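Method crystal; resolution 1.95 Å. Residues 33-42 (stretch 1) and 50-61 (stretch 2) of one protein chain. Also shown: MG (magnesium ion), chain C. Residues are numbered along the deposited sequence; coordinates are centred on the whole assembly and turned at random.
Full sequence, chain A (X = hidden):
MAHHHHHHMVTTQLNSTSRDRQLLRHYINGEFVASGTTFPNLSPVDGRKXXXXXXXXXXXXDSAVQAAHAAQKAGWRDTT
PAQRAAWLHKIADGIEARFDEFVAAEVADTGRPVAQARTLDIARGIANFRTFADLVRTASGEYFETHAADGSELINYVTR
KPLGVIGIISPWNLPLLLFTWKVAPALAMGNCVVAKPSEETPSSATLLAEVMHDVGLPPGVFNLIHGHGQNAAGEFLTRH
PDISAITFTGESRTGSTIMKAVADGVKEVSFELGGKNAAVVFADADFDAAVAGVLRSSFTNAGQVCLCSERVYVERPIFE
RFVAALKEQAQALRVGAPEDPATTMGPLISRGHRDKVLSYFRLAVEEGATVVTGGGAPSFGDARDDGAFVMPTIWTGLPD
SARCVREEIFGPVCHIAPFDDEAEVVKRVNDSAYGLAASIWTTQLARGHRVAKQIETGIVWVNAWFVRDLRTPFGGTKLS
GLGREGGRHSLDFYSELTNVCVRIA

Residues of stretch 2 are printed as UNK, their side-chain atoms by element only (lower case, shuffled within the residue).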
ATOM      1  N   VAL A  33     -24.805  34.697  12.797  1.00 30.23           N
ATOM      2  CA  VAL A  33     -25.180  35.235  14.119  1.00 31.26           C
ATOM      3  C   VAL A  33     -24.090  36.224  14.513  1.00 31.36           C
ATOM      4  O   VAL A  33     -22.910  35.938  14.304  1.00 26.21           O
ATOM      5  CB  VAL A  33     -25.363  34.122  15.222  1.00 37.35           C
ATOM      6  CG1 VAL A  33     -26.494  33.154  14.855  1.00 39.32           C
ATOM      7  CG2 VAL A  33     -24.073  33.324  15.474  1.00 33.56           C
ATOM      8  N   ALA A  34     -24.480  37.393  15.025  1.00 26.99           N
ATOM      9  CA  ALA A  34     -23.520  38.360  15.559  1.00 27.94           C
ATOM     10  C   ALA A  34     -23.098  37.969  16.967  1.00 26.83           C
ATOM     11  O   ALA A  34     -23.406  36.878  17.422  1.00 25.69           O
ATOM     12  CB  ALA A  34     -24.128  39.815  15.551  1.00 23.98           C
ATOM     13  N   SER A  35     -22.291  38.796  17.623  1.00 27.78           N
ATOM     14  CA  SER A  35     -22.093  38.606  19.076  1.00 29.56           C
ATOM     15  C   SER A  35     -22.054  39.997  19.711  1.00 27.04           C
ATOM     16  O   SER A  35     -22.303  40.974  19.021  1.00 27.31           O
ATOM     17  CB  SER A  35     -20.835  37.780  19.360  1.00 32.43           C
ATOM     18  OG  SER A  35     -19.687  38.364  18.746  1.00 30.65           O
ATOM     19  N   GLY A  36     -21.782  40.095  21.012  1.00 27.94           N
ATOM     20  CA  GLY A  36     -21.990  41.328  21.762  1.00 24.36           C
ATOM     21  C   GLY A  36     -20.845  42.316  21.708  1.00 26.88           C
ATOM     22  O   GLY A  36     -20.945  43.339  22.330  1.00 25.52           O
ATOM     23  N   THR A  37     -19.745  42.006  21.010  1.00 25.19           N
ATOM     24  CA  THR A  37     -18.710  43.052  20.785  1.00 26.66           C
ATOM     25  C   THR A  37     -18.132  42.818  19.367  1.00 25.82           C
ATOM     26  O   THR A  37     -18.286  41.692  18.791  1.00 23.90           O
ATOM     27  CB  THR A  37     -17.514  43.010  21.798  1.00 24.38           C
ATOM     28  OG1 THR A  37     -16.760  41.811  21.550  1.00 23.97           O
ATOM     29  CG2 THR A  37     -17.971  43.017  23.257  1.00 26.43           C
ATOM     30  N   THR A  38     -17.507  43.862  18.803  1.00 26.71           N
ATOM     31  CA  THR A  38     -16.904  43.772  17.462  1.00 27.21           C
ATOM     32  C   THR A  38     -15.498  44.424  17.432  1.00 28.27           C
ATOM     33  O   THR A  38     -15.141  45.125  18.361  1.00 27.47           O
ATOM     34  CB  THR A  38     -17.761  44.471  16.405  1.00 26.14           C
ATOM     35  OG1 THR A  38     -17.758  45.888  16.652  1.00 26.55           O
ATOM     36  CG2 THR A  38     -19.233  43.960  16.455  1.00 26.18           C
ATOM     37  N   PHE A  39     -14.720  44.182  16.374  1.00 26.84           N
ATOM     38  CA  PHE A  39     -13.404  44.840  16.223  1.00 26.03           C
ATOM     39  C   PHE A  39     -13.240  45.208  14.731  1.00 28.99           C
ATOM     40  O   PHE A  39     -13.858  44.586  13.875  1.00 27.21           O
ATOM     41  CB  PHE A  39     -12.248  43.942  16.706  1.00 26.30           C
ATOM     42  CG  PHE A  39     -12.107  42.639  15.948  1.00 27.97           C
ATOM     43  CD1 PHE A  39     -11.270  42.522  14.825  1.00 28.57           C
ATOM     44  CD2 PHE A  39     -12.781  41.509  16.377  1.00 26.14           C
ATOM     45  CE1 PHE A  39     -11.147  41.315  14.159  1.00 29.71           C
ATOM     46  CE2 PHE A  39     -12.654  40.309  15.742  1.00 28.48           C
ATOM     47  CZ  PHE A  39     -11.805  40.185  14.609  1.00 29.98           C
ATOM     48  N   PRO A  40     -12.437  46.244  14.415  1.00 29.28           N
ATOM     49  CA  PRO A  40     -12.386  46.660  13.003  1.00 29.02           C
ATOM     50  C   PRO A  40     -11.446  45.769  12.155  1.00 29.71           C
ATOM     51  O   PRO A  40     -10.445  45.212  12.634  1.00 30.99           O
ATOM     52  CB  PRO A  40     -11.831  48.109  13.054  1.00 36.18           C
ATOM     53  CG  PRO A  40     -11.834  48.519  14.438  1.00 37.00           C
ATOM     54  CD  PRO A  40     -11.832  47.254  15.300  1.00 34.66           C
ATOM     55  N   ASN A  41     -11.833  45.577  10.901  1.00 30.18           N
ATOM     56  CA  ASN A  41     -10.953  44.919   9.887  1.00 25.95           C
ATOM     57  C   ASN A  41     -10.339  46.063   9.064  1.00 25.66           C
ATOM     58  O   ASN A  41     -11.064  46.841   8.486  1.00 27.16           O
ATOM     59  CB  ASN A  41     -11.739  43.949   9.001  1.00 24.88           C
ATOM     60  CG  ASN A  41     -10.863  43.299   7.882  1.00 28.79           C
ATOM     61  OD1 ASN A  41      -9.652  43.166   8.023  1.00 28.68           O
ATOM     62  ND2 ASN A  41     -11.507  42.854   6.807  1.00 26.91           N
ATOM     63  N   LEU A  42      -9.026  46.215   9.106  1.00 27.63           N
ATOM     64  CA  LEU A  42      -8.347  47.356   8.447  1.00 29.90           C
ATOM     65  C   LEU A  42      -7.503  46.904   7.275  1.00 25.80           C
ATOM     66  O   LEU A  42      -6.896  45.827   7.318  1.00 28.08           O
ATOM     67  CB  LEU A  42      -7.453  48.115   9.425  1.00 33.31           C
ATOM     68  CG  LEU A  42      -8.116  48.602  10.699  1.00 33.41           C
ATOM     69  CD1 LEU A  42      -7.045  49.202  11.617  1.00 39.04           C
ATOM     70  CD2 LEU A  42      -9.214  49.604  10.366  1.00 28.74           C
ATOM     71  N   UNK A  50     -12.361  48.304   6.595  1.00 25.29           N
ATOM     72  CA  UNK A  50     -13.056  47.498   5.581  1.00 27.97           C
ATOM     73  C   UNK A  50     -14.397  46.943   6.102  1.00 30.58           C
ATOM     74  O   UNK A  50     -15.359  46.813   5.345  1.00 31.78           O
ATOM     75  c   UNK A  50     -12.187  46.307   5.138  1.00 28.02           C
ATOM     76  c   UNK A  50      -9.933  45.429   4.462  1.00 23.98           C
ATOM     77  c   UNK A  50     -10.803  46.678   4.550  1.00 25.93           C
ATOM     78  c   UNK A  50     -11.002  47.310   3.220  1.00 31.74           C
ATOM     79  N   UNK A  51     -14.449  46.675   7.403  1.00 29.45           N
ATOM     80  CA  UNK A  51     -15.606  46.051   8.052  1.00 29.26           C
ATOM     81  C   UNK A  51     -15.458  46.048   9.544  1.00 27.91           C
ATOM     82  O   UNK A  51     -14.352  46.290  10.081  1.00 28.68           O
ATOM     83  c   UNK A  51     -15.763  44.569   7.558  1.00 30.18           C
ATOM     84  N   UNK A  52     -16.568  45.772  10.225  1.00 26.81           N
ATOM     85  CA  UNK A  52     -16.522  45.346  11.629  1.00 27.40           C
ATOM     86  C   UNK A  52     -16.708  43.821  11.699  1.00 27.71           C
ATOM     87  O   UNK A  52     -17.495  43.266  10.957  1.00 29.40           O
ATOM     88  c   UNK A  52     -17.609  46.019  12.462  1.00 29.80           C
ATOM     89  c   UNK A  52     -17.482  47.530  12.474  1.00 35.90           C
ATOM     90  o   UNK A  52     -16.515  48.032  13.088  1.00 34.92           O
ATOM     91  o   UNK A  52     -18.332  48.190  11.840  1.00 40.41           O
ATOM     92  N   UNK A  53     -16.007  43.191  12.635  1.00 24.91           N
ATOM     93  CA  UNK A  53     -15.953  41.735  12.759  1.00 26.25           C
ATOM     94  C   UNK A  53     -16.478  41.396  14.141  1.00 27.04           C
ATOM     95  O   UNK A  53     -16.038  41.992  15.144  1.00 25.40           O
ATOM     96  c   UNK A  53     -13.777  41.850  11.384  1.00 23.95           C
ATOM     97  c   UNK A  53     -14.507  41.210  12.621  1.00 23.82           C
ATOM     98  c   UNK A  53     -14.496  39.696  12.475  1.00 23.68           C
ATOM     99  N   UNK A  54     -17.414  40.462  14.226  1.00 28.53           N
ATOM    100  CA  UNK A  54     -17.907  40.059  15.543  1.00 25.48           C
ATOM    101  C   UNK A  54     -16.841  39.269  16.314  1.00 25.85           C
ATOM    102  O   UNK A  54     -16.099  38.462  15.747  1.00 24.65           O
ATOM    103  s   UNK A  54     -20.528  40.182  14.701  1.00 29.15           S
ATOM    104  c   UNK A  54     -19.185  39.207  15.383  1.00 24.32           C
ATOM    105  N   UNK A  55     -16.821  39.405  17.625  1.00 26.31           N
ATOM    106  CA  UNK A  55     -15.840  38.681  18.448  1.00 25.49           C
ATOM    107  C   UNK A  55     -16.485  37.582  19.294  1.00 26.81           C
ATOM    108  O   UNK A  55     -17.305  37.898  20.209  1.00 25.84           O
ATOM    109  o   UNK A  55     -12.300  37.644  20.047  1.00 30.00           O
ATOM    110  c   UNK A  55     -15.145  39.679  19.374  1.00 27.86           C
ATOM    111  c   UNK A  55     -14.187  39.063  20.386  1.00 27.14           C
ATOM    112  c   UNK A  55     -12.809  38.730  19.750  1.00 28.78           C
ATOM    113  o   UNK A  55     -12.282  39.517  18.928  1.00 29.69           O
ATOM    114  N   UNK A  56     -16.136  36.317  19.083  1.00 26.31           N
ATOM    115  CA  UNK A  56     -16.832  35.247  19.861  1.00 25.81           C
ATOM    116  C   UNK A  56     -16.280  35.074  21.301  1.00 34.33           C
ATOM    117  O   UNK A  56     -15.068  34.879  21.492  1.00 33.71           O
ATOM    118  c   UNK A  56     -16.740  33.907  19.122  1.00 26.81           C
ATOM    119  N   UNK A  57     -17.142  35.168  22.312  1.00 31.46           N
ATOM    120  CA  UNK A  57     -16.678  34.919  23.673  1.00 32.12           C
ATOM    121  C   UNK A  57     -16.772  33.414  23.962  1.00 34.23           C
ATOM    122  O   UNK A  57     -17.260  32.624  23.125  1.00 33.48           O
ATOM    123  o   UNK A  57     -19.336  34.175  24.562  1.00 34.77           O
ATOM    124  o   UNK A  57     -19.791  36.180  25.200  1.00 42.53           O
ATOM    125  c   UNK A  57     -18.969  35.325  24.818  1.00 39.41           C
ATOM    126  c   UNK A  57     -17.478  35.737  24.713  1.00 30.14           C
ATOM    127  N   UNK A  58     -16.333  33.014  25.151  1.00 33.25           N
ATOM    128  CA  UNK A  58     -16.248  31.592  25.475  1.00 36.91           C
ATOM    129  C   UNK A  58     -17.619  30.853  25.453  1.00 35.76           C
ATOM    130  O   UNK A  58     -17.663  29.650  25.133  1.00 36.78           O
ATOM    131  c   UNK A  58     -15.578  31.417  26.844  1.00 40.82           C
ATOM    132  N   UNK A  59     -18.708  31.535  25.810  1.00 33.84           N
ATOM    133  CA  UNK A  59     -20.044  30.896  25.754  1.00 34.23           C
ATOM    134  C   UNK A  59     -20.437  30.626  24.289  1.00 35.06           C
ATOM    135  O   UNK A  59     -20.971  29.545  23.963  1.00 33.45           O
ATOM    136  c   UNK A  59     -21.107  31.743  26.443  1.00 34.48           C
ATOM    137  N   UNK A  60     -20.142  31.577  23.404  1.00 34.69           N
ATOM    138  CA  UNK A  60     -20.428  31.352  21.970  1.00 33.35           C
ATOM    139  C   UNK A  60     -19.543  30.256  21.341  1.00 34.29           C
ATOM    140  O   UNK A  60     -20.027  29.393  20.569  1.00 32.49           O
ATOM    141  c   UNK A  60     -20.944  32.553  19.804  1.00 36.24           C
ATOM    142  c   UNK A  60     -20.300  32.656  21.199  1.00 33.39           C
ATOM    143  c   UNK A  60     -20.903  33.875  19.085  1.00 33.75           C
ATOM    144  c   UNK A  60     -22.405  32.070  19.992  1.00 39.99           C
ATOM    145  N   UNK A  61     -18.259  30.248  21.670  1.00 31.28           N
ATOM    146  CA  UNK A  61     -17.442  29.135  21.240  1.00 31.95           C
ATOM    147  C   UNK A  61     -18.029  27.787  21.700  1.00 35.68           C
ATOM    148  O   UNK A  61     -18.133  26.831  20.904  1.00 32.33           O
ATOM    149  c   UNK A  61     -15.976  29.295  21.728  1.00 30.45           C
ATOM    150  c   UNK A  61     -15.320  30.531  21.040  1.00 30.54           C
ATOM    151  c   UNK A  61     -15.174  27.989  21.491  1.00 25.80           C
TER
HETATM  152 MG    MG C 501      -5.672  44.317   8.912  1.00 38.16          MG
HETATM  153  O   HOH W   1     -17.589  39.283  22.416  1.00 26.01           O
HETATM  154  O   HOH W   2     -15.711  47.276  15.601  1.00 36.89           O
HETATM  155  O   HOH W   3      -7.075  43.085   7.770  1.00 26.46           O
HETATM  156  O   HOH W   4      -7.274  44.234  10.283  1.00 33.45           O
HETATM  157  O   HOH W   5      -5.172  45.335  11.240  1.00 43.60           O
HETATM  158  O   HOH W   6      -3.681  45.575   8.494  1.00 31.81           O

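Position 50 carries four carbons, forked at the second, and one carbon of the fork lies 3.8 Å from N41 ND2 and 4.0 Å from L42 C; the fork at the second carbon makes it a leucine rather than an isoleucine. L50 points toward stretch 1, and the backbone N of L50 donates to N41 O at 2.7 Å.

Position 51 has a single carbon, its CB, which shares a face of the sheet with N41, 4.3 Å from N41 CB, so it is alanine. A51 O accepts from N41 N at 2.7 Å with a nearly straight angle, and the pair is buried.

Position 52 shows two carbons, the second carrying two oxygens, and one oxygen takes a hydrogen bond from water 2, which is also hydrogen-bonded to T38 OG1 at 2.7 Å: a short acid, aspartate. The water donates to D52 OD1 at 2.7 Å, so the carboxylate reaches stretch 1 through it. D52 sits opposite P40 in a non-hydrogen-bonded pair, a fitting partner for a residue with no NH to give.

Position 53 has three carbons, one of them bearing the other two; its CB lies over one face of the F39 ring, 3.7 Å from the ring centroid, and the branched pattern is that of valine. V53 CG1 comes within 3.5 Å of F39 CZ and V53 CG2 within 3.8 Å of N41 CB. V53 exchanges two backbone bonds with F39, V53 N to F39 O and F39 N to V53 O, both 2.8 Å.

Position 54 bears one carbon and then a sulfur, which lies 3.7 Å from A34 CB, hence cysteine. C54 pairs with T38, again without backbone hydrogen bonds. The sulfur turns to the loop before the strand, where C54 SG accepts a weak bond from S35 N, also at 3.7 Å.

Position 55 has three carbons in a chain, the third carrying two oxygens, one of which approaches F39 CD2 at 3.3 Å: a glutamate, that oxygen being OE1. E55 N donates to T37 O at 3.0 Å. Water 1 donates to E55 O at 2.6 Å and is hydrogen-bonded to T37 OG1 at 2.8 Å.

Position 56 is a single carbon pointing away from stretch 1: alanine. Position 57, two carbons with two oxygens on the second, is aspartate; D57 OD1 caps the helix by accepting from the backbone N of position 60 at 3.0 Å. Positions 58 and 59, one carbon each, are alanines out of reach of stretch 1.

Position 60 has four carbons, forked at the second, and one carbon of the fork packs 3.9 Å from S35 CB: a leucine, the carbon being CD2. Position 61, one carbon bearing two others, is valine, out of reach on the helix.

The contact works as an antiparallel ladder in which hydrogen-bonded pairs alternate with pairs that have none. The proline falls where its strand partner asks for no NH. F39, N41, A51 and V53 gather on one face, where the valine meets the aromatic ring; T38, P40, D52 and C54 occupy the other, where a water joins threonine to aspartate. Beyond the ladder, cysteine and leucine extend the packing to the loop at A34 and S35.

Stretch 2, residues 50-61: LADVCEADAALV
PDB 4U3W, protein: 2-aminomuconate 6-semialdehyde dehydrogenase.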